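PDB 1XIP: nucleoporin NUP159 from Saccharomyces cerevisiae, which forms part of the nuclear pore complex and, through its N-terminal beta-propeller domain, tethers the helicase Dbp5 to the pore for mRNA export. Local coordinates for residues E207-E212 against K247-K252; S173-L178 against G192-Q197. All coordinates share one frame; numbering follows the deposited sequence.

Contact 1. Residues E207-E212 against K247-K252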
ATOM      1  N   GLU A 207      14.420   0.715 -21.961  1.00 36.31           N
ATOM      2  CA  GLU A 207      13.951  -0.415 -22.758  1.00 36.66           C
ATOM      3  C   GLU A 207      15.072  -1.442 -22.931  1.00 36.61           C
ATOM      4  O   GLU A 207      14.816  -2.633 -23.152  1.00 36.77           O
ATOM      5  CB  GLU A 207      13.453   0.054 -24.120  1.00 36.89           C
ATOM      6  CG  GLU A 207      12.375  -0.839 -24.712  1.00 38.10           C
ATOM      7  CD  GLU A 207      11.027  -0.614 -24.058  1.00 39.83           C
ATOM      8  OE1 GLU A 207      10.619   0.562 -23.943  1.00 40.76           O
ATOM      9  OE2 GLU A 207      10.381  -1.609 -23.651  1.00 40.30           O
ATOM     10  N   GLU A 208      16.312  -0.962 -22.831  1.00 36.56           N
ATOM     11  CA  GLU A 208      17.510  -1.800 -22.877  1.00 36.40           C
ATOM     12  C   GLU A 208      17.418  -2.972 -21.871  1.00 36.14           C
ATOM     13  O   GLU A 208      17.780  -4.099 -22.206  1.00 36.05           O
ATOM     14  CB  GLU A 208      18.769  -0.933 -22.640  1.00 36.37           C
ATOM     15  CG  GLU A 208      20.103  -1.676 -22.668  1.00 36.95           C
ATOM     16  CD  GLU A 208      21.109  -1.086 -23.652  1.00 37.91           C
ATOM     17  OE1 GLU A 208      21.214   0.167 -23.731  1.00 37.12           O
ATOM     18  OE2 GLU A 208      21.813  -1.886 -24.340  1.00 38.04           O
ATOM     19  N   LEU A 209      16.917  -2.698 -20.659  1.00 35.78           N
ATOM     20  CA  LEU A 209      16.630  -3.750 -19.663  1.00 35.41           C
ATOM     21  C   LEU A 209      15.493  -4.643 -20.131  1.00 35.55           C
ATOM     22  O   LEU A 209      14.370  -4.165 -20.300  1.00 35.82           O
ATOM     23  CB  LEU A 209      16.243  -3.144 -18.312  1.00 34.93           C
ATOM     24  CG  LEU A 209      17.054  -2.000 -17.704  1.00 34.53           C
ATOM     25  CD1 LEU A 209      16.171  -1.152 -16.810  1.00 33.81           C
ATOM     26  CD2 LEU A 209      18.259  -2.519 -16.943  1.00 33.10           C
ATOM     27  N   PRO A 210      15.770  -5.933 -20.343  1.00 35.68           N
ATOM     28  CA  PRO A 210      14.756  -6.860 -20.879  1.00 35.71           C
ATOM     29  C   PRO A 210      13.513  -6.946 -19.983  1.00 35.96           C
ATOM     30  O   PRO A 210      13.642  -6.907 -18.754  1.00 36.29           O
ATOM     31  CB  PRO A 210      15.489  -8.208 -20.927  1.00 35.71           C
ATOM     32  CG  PRO A 210      16.696  -8.042 -20.046  1.00 35.55           C
ATOM     33  CD  PRO A 210      17.063  -6.601 -20.092  1.00 35.53           C
ATOM     34  N   VAL A 211      12.334  -7.048 -20.595  1.00 35.81           N
ATOM     35  CA  VAL A 211      11.069  -7.137 -19.865  1.00 35.79           C
ATOM     36  C   VAL A 211      11.048  -8.293 -18.862  1.00 35.50           C
ATOM     37  O   VAL A 211      10.449  -8.183 -17.776  1.00 35.54           O
ATOM     38  CB  VAL A 211       9.875  -7.279 -20.838  1.00 35.94           C
ATOM     39  CG1 VAL A 211       8.683  -7.976 -20.169  1.00 36.88           C
ATOM     40  CG2 VAL A 211       9.452  -5.923 -21.357  1.00 36.77           C
ATOM     41  N   GLU A 212      11.701  -9.391 -19.228  1.00 34.84           N
ATOM     42  CA  GLU A 212      11.738 -10.598 -18.405  1.00 34.58           C
ATOM     43  C   GLU A 212      12.542 -10.416 -17.097  1.00 34.08           C
ATOM     44  O   GLU A 212      12.209 -10.998 -16.069  1.00 33.94           O
ATOM     45  CB  GLU A 212      12.274 -11.774 -19.233  1.00 34.74           C
ATOM     46  CG  GLU A 212      11.491 -12.039 -20.530  1.00 35.48           C
ATOM     47  CD  GLU A 212      12.043 -11.304 -21.761  1.00 36.27           C
ATOM     48  OE1 GLU A 212      12.804 -10.318 -21.609  1.00 36.70           O
ATOM     49  OE2 GLU A 212      11.707 -11.716 -22.899  1.00 36.76           O
ATOM     50  N   LYS A 247      14.236  -2.261  -9.653  1.00 28.85           N
ATOM     51  CA  LYS A 247      14.641  -0.892  -9.918  1.00 28.82           C
ATOM     52  C   LYS A 247      13.498   0.088  -9.730  1.00 28.91           C
ATOM     53  O   LYS A 247      12.415  -0.104 -10.273  1.00 28.43           O
ATOM     54  CB  LYS A 247      15.216  -0.777 -11.321  1.00 28.88           C
ATOM     55  CG  LYS A 247      16.609  -1.335 -11.429  1.00 28.79           C
ATOM     56  CD  LYS A 247      17.232  -1.009 -12.755  1.00 29.16           C
ATOM     57  CE  LYS A 247      18.670  -1.461 -12.800  1.00 29.14           C
ATOM     58  NZ  LYS A 247      19.538  -0.533 -12.028  1.00 29.91           N
HETATM   59  N   MSE A 248      13.748   1.143  -8.957  1.00 29.44           N
HETATM   60  CA  MSE A 248      12.730   2.170  -8.719  1.00 30.61           C
HETATM   61  C   MSE A 248      13.006   3.456  -9.467  1.00 29.71           C
HETATM   62  O   MSE A 248      14.135   3.931  -9.508  1.00 29.60           O
HETATM   63  CB  MSE A 248      12.546   2.480  -7.233  1.00 31.44           C
HETATM   64  CG  MSE A 248      13.451   1.725  -6.308  1.00 37.77           C
HETATM   65 SE   MSE A 248      12.903  -0.142  -6.029  1.00 49.83          SE
HETATM   66  CE  MSE A 248      11.431   0.149  -4.805  1.00 47.03           C
ATOM     67  N   TYR A 249      11.950   4.025 -10.042  1.00 28.71           N
ATOM     68  CA  TYR A 249      12.063   5.258 -10.787  1.00 27.87           C
ATOM     69  C   TYR A 249      11.016   6.262 -10.353  1.00 27.90           C
ATOM     70  O   TYR A 249       9.852   5.920 -10.176  1.00 28.19           O
ATOM     71  CB  TYR A 249      11.938   4.985 -12.284  1.00 27.13           C
ATOM     72  CG  TYR A 249      13.087   4.188 -12.846  1.00 26.47           C
ATOM     73  CD1 TYR A 249      14.199   4.820 -13.399  1.00 25.70           C
ATOM     74  CD2 TYR A 249      13.067   2.798 -12.827  1.00 25.09           C
ATOM     75  CE1 TYR A 249      15.243   4.079 -13.917  1.00 23.80           C
ATOM     76  CE2 TYR A 249      14.102   2.065 -13.329  1.00 23.82           C
ATOM     77  CZ  TYR A 249      15.183   2.697 -13.877  1.00 24.12           C
ATOM     78  OH  TYR A 249      16.213   1.924 -14.391  1.00 25.66           O
ATOM     79  N   ILE A 250      11.443   7.500 -10.172  1.00 28.11           N
ATOM     80  CA  ILE A 250      10.530   8.609 -10.023  1.00 28.77           C
ATOM     81  C   ILE A 250      10.288   9.226 -11.404  1.00 29.76           C
ATOM     82  O   ILE A 250      11.222   9.604 -12.097  1.00 29.89           O
ATOM     83  CB  ILE A 250      11.119   9.640  -9.069  1.00 28.57           C
ATOM     84  CG1 ILE A 250      11.485   8.995  -7.715  1.00 27.90           C
ATOM     85  CG2 ILE A 250      10.179  10.838  -8.936  1.00 29.34           C
ATOM     86  CD1 ILE A 250      10.314   8.787  -6.763  1.00 27.30           C
ATOM     87  N   ILE A 251       9.034   9.287 -11.812  1.00 31.19           N
ATOM     88  CA  ILE A 251       8.676   9.892 -13.071  1.00 33.01           C
ATOM     89  C   ILE A 251       7.990  11.216 -12.783  1.00 35.14           C
ATOM     90  O   ILE A 251       6.928  11.239 -12.159  1.00 35.24           O
ATOM     91  CB  ILE A 251       7.752   8.969 -13.858  1.00 32.67           C
ATOM     92  CG1 ILE A 251       8.469   7.663 -14.193  1.00 32.61           C
ATOM     93  CG2 ILE A 251       7.260   9.658 -15.132  1.00 32.90           C
ATOM     94  CD1 ILE A 251       7.562   6.428 -14.142  1.00 32.13           C
ATOM     95  N   LYS A 252       8.625  12.316 -13.203  1.00 37.65           N
ATOM     96  CA  LYS A 252       8.015  13.650 -13.155  1.00 39.80           C
ATOM     97  C   LYS A 252       7.627  13.981 -14.569  1.00 41.59           C
ATOM     98  O   LYS A 252       8.468  13.930 -15.474  1.00 41.82           O
ATOM     99  CB  LYS A 252       8.992  14.707 -12.623  1.00 39.64           C
ATOM    100  CG  LYS A 252       9.714  14.317 -11.320  1.00 40.65           C
ATOM    101  CD  LYS A 252      10.244  15.546 -10.565  1.00 41.47           C
ATOM    102  CE  LYS A 252      10.911  15.136  -9.244  1.00 41.78           C
ATOM    103  NZ  LYS A 252      11.933  16.119  -8.729  1.00 42.15           N
TER
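Leu-209 reaches from a loop to the flank of a beta-propeller blade, where it meets Lys-247 and Tyr-249 on strand 246-254. That strand lies between strands 226-232 and 257-263 of the blade, while the loop follows the short helix 204-207 and leads into strand 215-221 of the same sheet. The contact is small and made by side chains alone.

The apolar part turns on one methyl group. With its CG beside the backbone N (chi1 -46°), Leu-209 sends CD1 to within 4.2 Å of Lys-247 CD, and the two side chains cross at about a right angle. Leucine suits the loop because a branched, uncharged end can lie on the hydrocarbon part of a lysine. Lysine suits this partly exposed place on the strand because its methylenes accept such a neighbour while its ammonium goes to an acid: the chain is straight through chi2 and chi3, then bends at chi4 (-76°), and NZ forms a salt bridge with Glu-262 on strand 257-263. Tyr-214 touches both Leu-209 and Lys-247.

Polar support comes from outside the pair. The carbonyl O of Leu-209 accepts a hydrogen bond from Arg-182 NH2, which ties the loop to that arginine.

Lys-247 and Tyr-249, two residues apart, share a face of the strand, and the tyrosine packs alongside the lysine, CE2 of Tyr-249 lying 3.7 Å from CB of Lys-247. Tyr-249 meets the leucine through its hydroxyl: the two side chains come from opposite directions, and OH of Tyr-249 ends 3.9 Å from CD1 of Leu-209.

Contact 2. Residues S173-L178 against G192-Q197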
ATOM      1  N   SER A 173      -8.956  12.188  -7.649  1.00 29.16           N
ATOM      2  CA  SER A 173      -9.081  12.890  -8.932  1.00 29.31           C
ATOM      3  C   SER A 173      -8.238  12.335 -10.078  1.00 29.42           C
ATOM      4  O   SER A 173      -8.382  12.774 -11.214  1.00 29.10           O
ATOM      5  CB  SER A 173      -8.797  14.377  -8.744  1.00 29.41           C
ATOM      6  OG  SER A 173      -7.525  14.569  -8.166  1.00 30.42           O
ATOM      7  N   GLN A 174      -7.380  11.358  -9.784  1.00 30.01           N
ATOM      8  CA  GLN A 174      -6.498  10.770 -10.797  1.00 30.41           C
ATOM      9  C   GLN A 174      -6.496   9.239 -10.760  1.00 30.25           C
ATOM     10  O   GLN A 174      -6.707   8.644  -9.708  1.00 30.48           O
ATOM     11  CB  GLN A 174      -5.089  11.292 -10.589  1.00 30.74           C
ATOM     12  CG  GLN A 174      -4.178  11.196 -11.785  1.00 32.49           C
ATOM     13  CD  GLN A 174      -2.779  11.695 -11.453  1.00 36.19           C
ATOM     14  OE1 GLN A 174      -2.535  12.177 -10.332  1.00 37.03           O
ATOM     15  NE2 GLN A 174      -1.857  11.597 -12.420  1.00 35.77           N
ATOM     16  N   LEU A 175      -6.267   8.617 -11.917  1.00 30.33           N
ATOM     17  CA  LEU A 175      -6.064   7.164 -12.027  1.00 30.45           C
ATOM     18  C   LEU A 175      -4.872   6.879 -12.928  1.00 30.21           C
ATOM     19  O   LEU A 175      -4.868   7.248 -14.110  1.00 30.52           O
ATOM     20  CB  LEU A 175      -7.322   6.459 -12.575  1.00 30.58           C
ATOM     21  CG  LEU A 175      -7.430   4.928 -12.847  1.00 31.22           C
ATOM     22  CD1 LEU A 175      -6.271   4.088 -12.375  1.00 32.88           C
ATOM     23  CD2 LEU A 175      -8.707   4.367 -12.244  1.00 31.71           C
ATOM     24  N   ALA A 176      -3.858   6.236 -12.359  1.00 29.73           N
ATOM     25  CA  ALA A 176      -2.666   5.843 -13.107  1.00 29.44           C
ATOM     26  C   ALA A 176      -2.628   4.331 -13.377  1.00 29.22           C
ATOM     27  O   ALA A 176      -3.076   3.524 -12.571  1.00 29.07           O
ATOM     28  CB  ALA A 176      -1.422   6.281 -12.371  1.00 29.16           C
ATOM     29  N   VAL A 177      -2.062   3.961 -14.511  1.00 29.21           N
ATOM     30  CA  VAL A 177      -2.044   2.576 -14.951  1.00 29.08           C
ATOM     31  C   VAL A 177      -0.637   2.238 -15.485  1.00 29.26           C
ATOM     32  O   VAL A 177      -0.041   3.031 -16.228  1.00 29.15           O
ATOM     33  CB  VAL A 177      -3.142   2.368 -16.032  1.00 29.38           C
ATOM     34  CG1 VAL A 177      -2.868   1.172 -16.894  1.00 29.43           C
ATOM     35  CG2 VAL A 177      -4.525   2.267 -15.379  1.00 28.72           C
ATOM     36  N   LEU A 178      -0.092   1.099 -15.042  1.00 29.23           N
ATOM     37  CA  LEU A 178       1.140   0.534 -15.588  1.00 28.92           C
ATOM     38  C   LEU A 178       0.776  -0.678 -16.435  1.00 29.25           C
ATOM     39  O   LEU A 178       0.142  -1.621 -15.939  1.00 29.10           O
ATOM     40  CB  LEU A 178       2.083   0.089 -14.475  1.00 28.84           C
ATOM     41  CG  LEU A 178       3.608   0.240 -14.656  1.00 29.29           C
ATOM     42  CD1 LEU A 178       4.373  -0.571 -13.620  1.00 27.02           C
ATOM     43  CD2 LEU A 178       4.097  -0.091 -16.073  1.00 28.36           C
ATOM     44  N   GLY A 192     -16.139   7.284 -10.929  1.00 49.07           N
ATOM     45  CA  GLY A 192     -16.338   6.214 -11.899  1.00 50.40           C
ATOM     46  C   GLY A 192     -16.018   6.608 -13.332  1.00 51.36           C
ATOM     47  O   GLY A 192     -15.871   5.749 -14.209  1.00 51.48           O
ATOM     48  N   GLU A 193     -15.901   7.911 -13.567  1.00 52.26           N
ATOM     49  CA  GLU A 193     -15.703   8.455 -14.905  1.00 53.28           C
ATOM     50  C   GLU A 193     -14.258   8.903 -15.102  1.00 53.65           C
ATOM     51  O   GLU A 193     -13.615   9.382 -14.166  1.00 53.46           O
ATOM     52  CB  GLU A 193     -16.658   9.636 -15.138  1.00 53.41           C
ATOM     53  CG  GLU A 193     -17.309   9.662 -16.513  1.00 54.15           C
ATOM     54  CD  GLU A 193     -18.600   8.864 -16.571  1.00 55.10           C
ATOM     55  OE1 GLU A 193     -19.146   8.707 -17.690  1.00 55.51           O
ATOM     56  OE2 GLU A 193     -19.069   8.394 -15.506  1.00 54.31           O
HETATM   57  N   MSE A 194     -13.756   8.760 -16.327  1.00 54.48           N
HETATM   58  CA  MSE A 194     -12.358   9.079 -16.612  1.00 55.24           C
HETATM   59  C   MSE A 194     -12.065   9.564 -18.023  1.00 54.73           C
HETATM   60  O   MSE A 194     -12.677   9.118 -18.993  1.00 54.66           O
HETATM   61  CB  MSE A 194     -11.471   7.885 -16.300  1.00 55.96           C
HETATM   62  CG  MSE A 194     -11.890   6.600 -16.978  1.00 59.12           C
HETATM   63 SE   MSE A 194     -10.700   5.141 -16.492  1.00 68.31          SE
HETATM   64  CE  MSE A 194      -9.548   6.043 -15.264  1.00 65.19           C
ATOM     65  N   GLU A 195     -11.099  10.475 -18.108  1.00 54.30           N
ATOM     66  CA  GLU A 195     -10.657  11.050 -19.365  1.00 54.09           C
ATOM     67  C   GLU A 195      -9.131  11.051 -19.409  1.00 53.44           C
ATOM     68  O   GLU A 195      -8.485  11.591 -18.505  1.00 53.22           O
ATOM     69  CB  GLU A 195     -11.180  12.488 -19.511  1.00 54.39           C
ATOM     70  CG  GLU A 195     -12.689  12.604 -19.708  1.00 55.79           C
ATOM     71  CD  GLU A 195     -13.085  13.779 -20.595  1.00 57.62           C
ATOM     72  OE1 GLU A 195     -12.257  14.200 -21.445  1.00 58.32           O
ATOM     73  OE2 GLU A 195     -14.228  14.279 -20.445  1.00 57.80           O
ATOM     74  N   LYS A 196      -8.567  10.453 -20.461  1.00 52.78           N
ATOM     75  CA  LYS A 196      -7.116  10.399 -20.659  1.00 52.00           C
ATOM     76  C   LYS A 196      -6.477  11.766 -20.444  1.00 51.35           C
ATOM     77  O   LYS A 196      -6.910  12.751 -21.022  1.00 51.40           O
ATOM     78  CB  LYS A 196      -6.795   9.885 -22.063  1.00 52.17           C
ATOM     79  CG  LYS A 196      -6.399   8.417 -22.114  1.00 52.38           C
ATOM     80  CD  LYS A 196      -5.004   8.218 -22.709  1.00 51.30           C
ATOM     81  CE  LYS A 196      -5.080   7.464 -24.031  1.00 51.09           C
ATOM     82  NZ  LYS A 196      -5.189   5.990 -23.840  1.00 49.91           N
ATOM     83  N   GLN A 197      -5.474  11.821 -19.583  1.00 50.71           N
ATOM     84  CA  GLN A 197      -4.772  13.062 -19.289  1.00 50.47           C
ATOM     85  C   GLN A 197      -3.518  13.061 -20.150  1.00 50.00           C
ATOM     86  O   GLN A 197      -3.340  13.935 -21.002  1.00 50.08           O
ATOM     87  CB  GLN A 197      -4.392  13.131 -17.797  1.00 50.93           C
ATOM     88  CG  GLN A 197      -4.848  14.393 -17.023  1.00 51.48           C
ATOM     89  CD  GLN A 197      -4.564  14.300 -15.500  1.00 52.75           C
ATOM     90  OE1 GLN A 197      -5.443  14.569 -14.679  1.00 53.44           O
ATOM     91  NE2 GLN A 197      -3.341  13.920 -15.140  1.00 52.95           N
TER
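Gln-174 NE2 is held by Ser-186 OG through a hydrogen bond and by the carbonyl O of Pro-224 through a weak one, and it also meets the amide of Gln-197. Across that meeting, Gln-174 NE2 and Gln-197 NE2 stand 3.9 Å apart, two donors that do not bond to each other, with the amide planes turned 37° from each other. Gln-174 gets there by extension: CG is anti to the backbone N (chi1 -159°) and the chain runs straight on beyond it. A glutamine fits this buried place because its amide can donate to both the serine and the carbonyl without bringing in a charge. Gln-197 comes from the exposed side, its chain also extended, and the two side chains cross at about a right angle.

The apolar half joins Leu-175 to Met-194, present as selenomethionine. The methyl CE of Met-194 packs tightly on the leucine, 3.4 Å from Leu-175 CG, with CB and CD2 of the same leucine almost as near. A long, unbranched side chain suits the place, since strand 184-190 runs between the two backbones; Met-194 also touches Phe-187 and Trp-189 of that strand.

Within this four-stranded beta-propeller blade, the contact therefore links the second strand, 174-179, to the outermost one, 193-200, over the third. Leu-175 also touches Val-170 of the first strand, 167-170, whereas Gln-174 and Ala-176 pack on Ile-221 and Phe-227, in strands 215-221 and 226-232 of the following blade.

The two contacts belong to consecutive blades of the propeller, their centres 22 Å apart and their nearest atoms about 7 Å apart. Contact 2 stays within one sheet and mixes buried residues of an inner strand with partly or fully exposed ones of the outermost strand; contact 1 brings a loop against its blade, with Tyr-249 alone buried among the touching residues. Both use a methyl group as the apolar tip, but contact 1 sets it on a lysine chain and a tyrosine hydroxyl, contact 2 on a leucine, with two glutamine amides meeting nearby. Phe-227 connects their surroundings, packing on Gln-174 and Ala-176 and sharing backbone hydrogen bonding with Ile-251.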